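Local coordinates for protein carboxylase (Deinococcus radiodurans, PDB 5H80) that probably carboxylates the biotin of a carrier domain at the expense of ATP and bicarbonate, as the biotin carboxylase part of a single-chain bacterial carboxylase, at residues R230-A235 with E303-P308; H325-E330 with K424-R429. One frame throughout, in Å; residues are numbered along the deposited sequence.

Overall arrangement
Contacts 1 and 2 come in series along the chain, and their centres lie 25 Å apart with the nearest atoms about 10 Å from each other. Contact 1 sits about 18 Å from the centre of the chain, inside the ATP-binding region, where a loop covers the end of a strand. Contact 2, about 13 Å from that centre and more deeply buried, joins helix 325-332 of that same region to a strand of the C-terminal domain. Q322, shortly before 325-330 in sequence, bonds through its backbone O to H325 and weakly through its side chain to E303 of contact 1. An ethanediol, probably from the crystallisation liquor, is hydrogen-bonded to E330 and to R430 of the second subunit.

Contact 1: residues R230-A235 with E303-P308; sequences RLIERA and EFLVTP
L305 and A235 meet side by side at the heart of this contact, with CB of L305 4.1 Å from CB of A235. L305 points at the loop, and its CG stands anti to its own carbonyl carbon (chi1 -62°). From there CD1 reaches I232, lying 3.8 Å from CB and 3.9 Å from CG2 of that residue. The two branched chains cross obliquely, one methyl of the leucine resting against the base of the isoleucine. I232 points back toward the strand with CG2 anti to its backbone N, which places that methyl beside CD1 of L305.

A235 does a second job with its backbone. Its CA approaches V306 O at 3.3 Å, a CA-H...O contact whose angle at the hydrogen, 121°, is far from straight, and the methyl CB lies close to the same carbonyl. Main chain therefore meets main chain here through carbon rather than through N-H. One step further out, R234 O comes up against the CD and CG end of P308, 3.2 Å from CD and 3.4 Å from CG, where the strand has already run into a loop; this end is more exposed than the leucine end.

The loop leads from the short strand 229-230 into strand 236-245, which pairs antiparallel with strand 299-306, so the contact lies at the mouth of that pairing. I232 also touches Y313 of strand 312-318, the next one across the sheet, and I160 of a loop. V306, whose side chain points away from the loop, packs on V279 and L283 of helix 277-293.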
# COMPACT_ATOMS: atom_id res chain seq x y z
N ARG A 230 -12.31 -8.59 -38.78
CA ARG A 230 -12.68 -7.13 -38.79
C ARG A 230 -11.76 -6.34 -37.85
O ARG A 230 -11.59 -6.77 -36.68
CB ARG A 230 -14.18 -6.94 -38.44
CG ARG A 230 -14.64 -5.50 -38.29
CD ARG A 230 -16.10 -5.42 -37.97
NE ARG A 230 -16.52 -4.01 -37.94
CZ ARG A 230 -17.02 -3.34 -38.96
NH1 ARG A 230 -17.39 -3.95 -40.10
NH2 ARG A 230 -17.37 -2.08 -38.74
N LEU A 231 -11.13 -5.25 -38.33
CA LEU A 231 -10.30 -4.39 -37.45
C LEU A 231 -11.33 -3.62 -36.59
O LEU A 231 -12.21 -2.90 -37.14
CB LEU A 231 -9.41 -3.46 -38.27
CG LEU A 231 -8.39 -2.62 -37.48
CD1 LEU A 231 -7.41 -3.53 -36.78
CD2 LEU A 231 -7.69 -1.61 -38.35
N ILE A 232 -11.27 -3.81 -35.26
CA ILE A 232 -12.18 -3.08 -34.35
C ILE A 232 -11.45 -1.82 -33.92
O ILE A 232 -10.36 -1.83 -33.27
CB ILE A 232 -12.68 -3.89 -33.16
CG1 ILE A 232 -13.52 -5.05 -33.67
CG2 ILE A 232 -13.40 -2.99 -32.12
CD1 ILE A 232 -14.99 -4.96 -33.50
N GLU A 233 -12.12 -0.74 -34.29
CA GLU A 233 -11.56 0.58 -34.23
C GLU A 233 -12.35 1.38 -33.13
O GLU A 233 -13.53 1.08 -32.80
CB GLU A 233 -11.73 1.24 -35.60
CG GLU A 233 -10.98 0.53 -36.72
CD GLU A 233 -10.88 1.41 -37.97
OE1 GLU A 233 -11.92 1.49 -38.64
OE2 GLU A 233 -9.77 1.96 -38.23
N ARG A 234 -11.67 2.39 -32.62
CA ARG A 234 -12.23 3.19 -31.61
C ARG A 234 -12.79 2.47 -30.41
O ARG A 234 -13.79 2.87 -29.82
CB ARG A 234 -13.34 4.03 -32.22
CG ARG A 234 -12.79 5.16 -32.98
CD ARG A 234 -13.81 5.81 -33.86
NE ARG A 234 -14.59 4.90 -34.69
CZ ARG A 234 -14.19 4.32 -35.83
NH1 ARG A 234 -12.96 4.49 -36.31
NH2 ARG A 234 -15.05 3.52 -36.48
N ALA A 235 -12.16 1.38 -30.05
CA ALA A 235 -12.51 0.65 -28.85
C ALA A 235 -11.50 0.69 -27.69
O ALA A 235 -10.28 0.86 -27.84
CB ALA A 235 -12.82 -0.77 -29.18
N GLU A 303 -11.16 -10.98 -21.56
CA GLU A 303 -10.77 -9.73 -22.27
C GLU A 303 -11.86 -9.36 -23.34
O GLU A 303 -12.34 -10.23 -24.07
CB GLU A 303 -9.41 -9.70 -22.88
CG GLU A 303 -8.34 -10.02 -21.88
CD GLU A 303 -6.94 -9.98 -22.50
OE1 GLU A 303 -6.85 -9.85 -23.75
OE2 GLU A 303 -5.97 -10.04 -21.75
N PHE A 304 -12.20 -8.09 -23.39
CA PHE A 304 -13.15 -7.58 -24.38
C PHE A 304 -12.65 -6.28 -25.00
O PHE A 304 -11.91 -5.51 -24.38
CB PHE A 304 -14.51 -7.29 -23.72
CG PHE A 304 -15.12 -8.43 -23.04
CD1 PHE A 304 -16.07 -9.27 -23.66
CD2 PHE A 304 -14.81 -8.72 -21.68
CE1 PHE A 304 -16.68 -10.27 -23.06
CE2 PHE A 304 -15.45 -9.82 -21.01
CZ PHE A 304 -16.37 -10.64 -21.72
N LEU A 305 -13.09 -6.04 -26.24
CA LEU A 305 -13.07 -4.73 -26.86
C LEU A 305 -14.49 -4.16 -26.78
O LEU A 305 -15.51 -4.85 -27.03
CB LEU A 305 -12.61 -4.76 -28.34
CG LEU A 305 -11.18 -5.28 -28.58
CD1 LEU A 305 -10.92 -5.28 -30.08
CD2 LEU A 305 -10.22 -4.46 -27.77
N VAL A 306 -14.56 -2.89 -26.36
CA VAL A 306 -15.78 -2.24 -26.11
C VAL A 306 -15.85 -0.87 -26.84
O VAL A 306 -14.92 -0.02 -26.77
CB VAL A 306 -15.94 -2.01 -24.52
CG1 VAL A 306 -17.27 -1.32 -24.19
CG2 VAL A 306 -15.79 -3.30 -23.72
N THR A 307 -16.95 -0.67 -27.65
CA THR A 307 -17.09 0.43 -28.54
C THR A 307 -17.63 1.60 -27.61
O THR A 307 -18.15 1.28 -26.54
CB THR A 307 -18.19 0.20 -29.61
OG1 THR A 307 -19.50 0.14 -29.06
CG2 THR A 307 -17.82 -1.03 -30.43
N PRO A 308 -17.60 2.83 -28.13
CA PRO A 308 -17.98 3.99 -27.31
C PRO A 308 -19.38 3.90 -26.77
O PRO A 308 -19.61 4.31 -25.64
CB PRO A 308 -17.71 5.18 -28.28
CG PRO A 308 -16.59 4.65 -29.08
CD PRO A 308 -16.98 3.26 -29.36

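Contact 2: residues H325-E330 with K424-R429; sequences HTVTEE and KVVVHR. With EDO (1,2-ethanediol), chain G.
V426 carries the apolar part, its two methyls reaching three residues of the helix, T326, V327 and E330. Its CG1 meets CG1 of V327 at 4.0 Å and CG of E330 at 3.8 Å, while CG2 lies 3.5 Å from OG1 of T326, a hydroxyl hydrogen-bonded to Q370. The end of K424 packs here too: with a bend at chi3, it brings NZ within 3.5 Å of CG2 of T326 and obliquely to the H325 ring.

A carbonyl meets a ring at H428, where E330 O sits 3.2 Å above the imidazole plane toward the rim, too poorly angled for a hydrogen bond. With that imidazole cut back to an alanine, the carbonyl of E330 would probably lose the ring that covers it, leaving a gap beside that turn of the helix.

The polar ends find partners beyond the two segments. K424 NZ is held by V323 O and a salt bridge to E42, and H325 ND1 bonds to Q322 O. E330 OE2 accepts a hydrogen bond from ethanediol O1 at 2.7 Å and forms a salt bridge with R403.

The axes of 325-330 and 424-429 approach to 8.7 Å and run 24° apart, an alpha/beta interface joining the ATP-binding region to the C-terminal domain of the biotin carboxylase fold.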
# COMPACT_ATOMS: atom_id res chain seq x y z
N HIS A 325 -2.96 -7.93 -12.18
CA HIS A 325 -3.83 -8.40 -11.13
C HIS A 325 -3.59 -7.38 -9.95
O HIS A 325 -4.57 -7.13 -9.23
CB HIS A 325 -3.45 -9.79 -10.66
CG HIS A 325 -2.16 -9.84 -9.87
ND1 HIS A 325 -0.91 -9.86 -10.43
CD2 HIS A 325 -1.95 -9.81 -8.52
CE1 HIS A 325 0.03 -9.88 -9.48
NE2 HIS A 325 -0.58 -9.85 -8.30
N THR A 326 -2.39 -6.81 -9.94
CA THR A 326 -2.08 -5.80 -8.85
C THR A 326 -3.11 -4.63 -8.69
O THR A 326 -3.47 -4.20 -7.50
CB THR A 326 -0.76 -5.15 -9.09
OG1 THR A 326 -0.85 -4.54 -10.37
CG2 THR A 326 0.40 -6.20 -9.06
N VAL A 327 -3.57 -4.03 -9.75
CA VAL A 327 -4.54 -2.88 -9.64
C VAL A 327 -5.88 -3.24 -9.02
O VAL A 327 -6.44 -2.47 -8.23
CB VAL A 327 -4.79 -2.11 -10.96
CG1 VAL A 327 -3.76 -1.06 -11.22
CG2 VAL A 327 -4.89 -3.03 -12.18
N THR A 328 -6.39 -4.43 -9.34
CA THR A 328 -7.57 -4.93 -8.77
C THR A 328 -7.37 -5.17 -7.31
O THR A 328 -8.22 -4.84 -6.51
CB THR A 328 -7.91 -6.28 -9.44
OG1 THR A 328 -8.21 -6.04 -10.82
CG2 THR A 328 -9.06 -6.99 -8.80
N GLU A 329 -6.22 -5.76 -6.97
CA GLU A 329 -5.86 -5.97 -5.53
C GLU A 329 -5.99 -4.66 -4.77
O GLU A 329 -6.58 -4.64 -3.68
CB GLU A 329 -4.41 -6.55 -5.45
CG GLU A 329 -4.38 -8.02 -5.89
CD GLU A 329 -3.05 -8.72 -5.49
OE1 GLU A 329 -2.03 -8.04 -5.37
OE2 GLU A 329 -3.06 -9.93 -5.27
N GLU A 330 -5.39 -3.59 -5.22
CA GLU A 330 -5.35 -2.36 -4.41
C GLU A 330 -6.73 -1.64 -4.45
O GLU A 330 -7.16 -1.05 -3.39
CB GLU A 330 -4.19 -1.50 -4.89
CG GLU A 330 -2.74 -1.99 -4.68
CD GLU A 330 -2.50 -2.39 -3.34
OE1 GLU A 330 -2.77 -1.57 -2.41
OE2 GLU A 330 -2.19 -3.54 -3.12
N LYS A 424 6.59 -2.64 -11.44
CA LYS A 424 5.21 -2.19 -11.61
C LYS A 424 4.84 -1.21 -10.48
O LYS A 424 5.01 -1.59 -9.39
CB LYS A 424 4.24 -3.31 -11.69
CG LYS A 424 4.60 -4.43 -12.69
CD LYS A 424 3.59 -5.60 -12.71
CE LYS A 424 3.38 -6.37 -11.40
NZ LYS A 424 2.57 -7.63 -11.43
N VAL A 425 4.37 -0.03 -10.82
CA VAL A 425 4.00 0.98 -9.85
C VAL A 425 2.52 1.14 -9.83
O VAL A 425 1.92 1.54 -10.86
CB VAL A 425 4.65 2.32 -10.18
CG1 VAL A 425 4.22 3.51 -9.21
CG2 VAL A 425 6.18 2.14 -10.22
N VAL A 426 1.93 0.90 -8.66
CA VAL A 426 0.48 0.88 -8.52
C VAL A 426 0.16 2.07 -7.63
O VAL A 426 0.75 2.18 -6.53
CB VAL A 426 -0.09 -0.40 -7.97
CG1 VAL A 426 -1.58 -0.39 -7.92
CG2 VAL A 426 0.42 -1.61 -8.83
N VAL A 427 -0.74 2.90 -8.10
CA VAL A 427 -1.12 4.04 -7.26
C VAL A 427 -2.61 3.99 -7.00
O VAL A 427 -3.39 3.61 -7.87
CB VAL A 427 -0.69 5.30 -7.86
CG1 VAL A 427 -1.31 6.46 -7.18
CG2 VAL A 427 0.82 5.46 -7.81
N HIS A 428 -3.02 4.32 -5.77
CA HIS A 428 -4.43 4.09 -5.33
C HIS A 428 -4.94 5.23 -4.45
O HIS A 428 -4.18 5.82 -3.77
CB HIS A 428 -4.53 2.83 -4.57
CG HIS A 428 -5.85 2.57 -3.93
ND1 HIS A 428 -5.98 2.44 -2.55
CD2 HIS A 428 -7.08 2.30 -4.44
CE1 HIS A 428 -7.23 2.10 -2.26
NE2 HIS A 428 -7.92 2.05 -3.39
N ARG A 429 -6.13 5.69 -4.78
CA ARG A 429 -6.77 6.63 -3.92
C ARG A 429 -8.22 6.33 -3.73
O ARG A 429 -8.85 5.46 -4.41
CB ARG A 429 -6.58 7.98 -4.46
CG ARG A 429 -7.23 8.22 -5.76
CD ARG A 429 -6.63 9.51 -6.33
NE ARG A 429 -7.16 10.74 -5.72
CZ ARG A 429 -6.46 11.85 -5.42
NH1 ARG A 429 -5.17 11.89 -5.56
NH2 ARG A 429 -7.09 12.93 -4.98
C1 EDO G . -2.31 -6.45 -1.49
O1 EDO G . -3.29 -5.39 -1.46
C2 EDO G . -2.87 -7.82 -1.25
O2 EDO G . -3.55 -7.66 0.01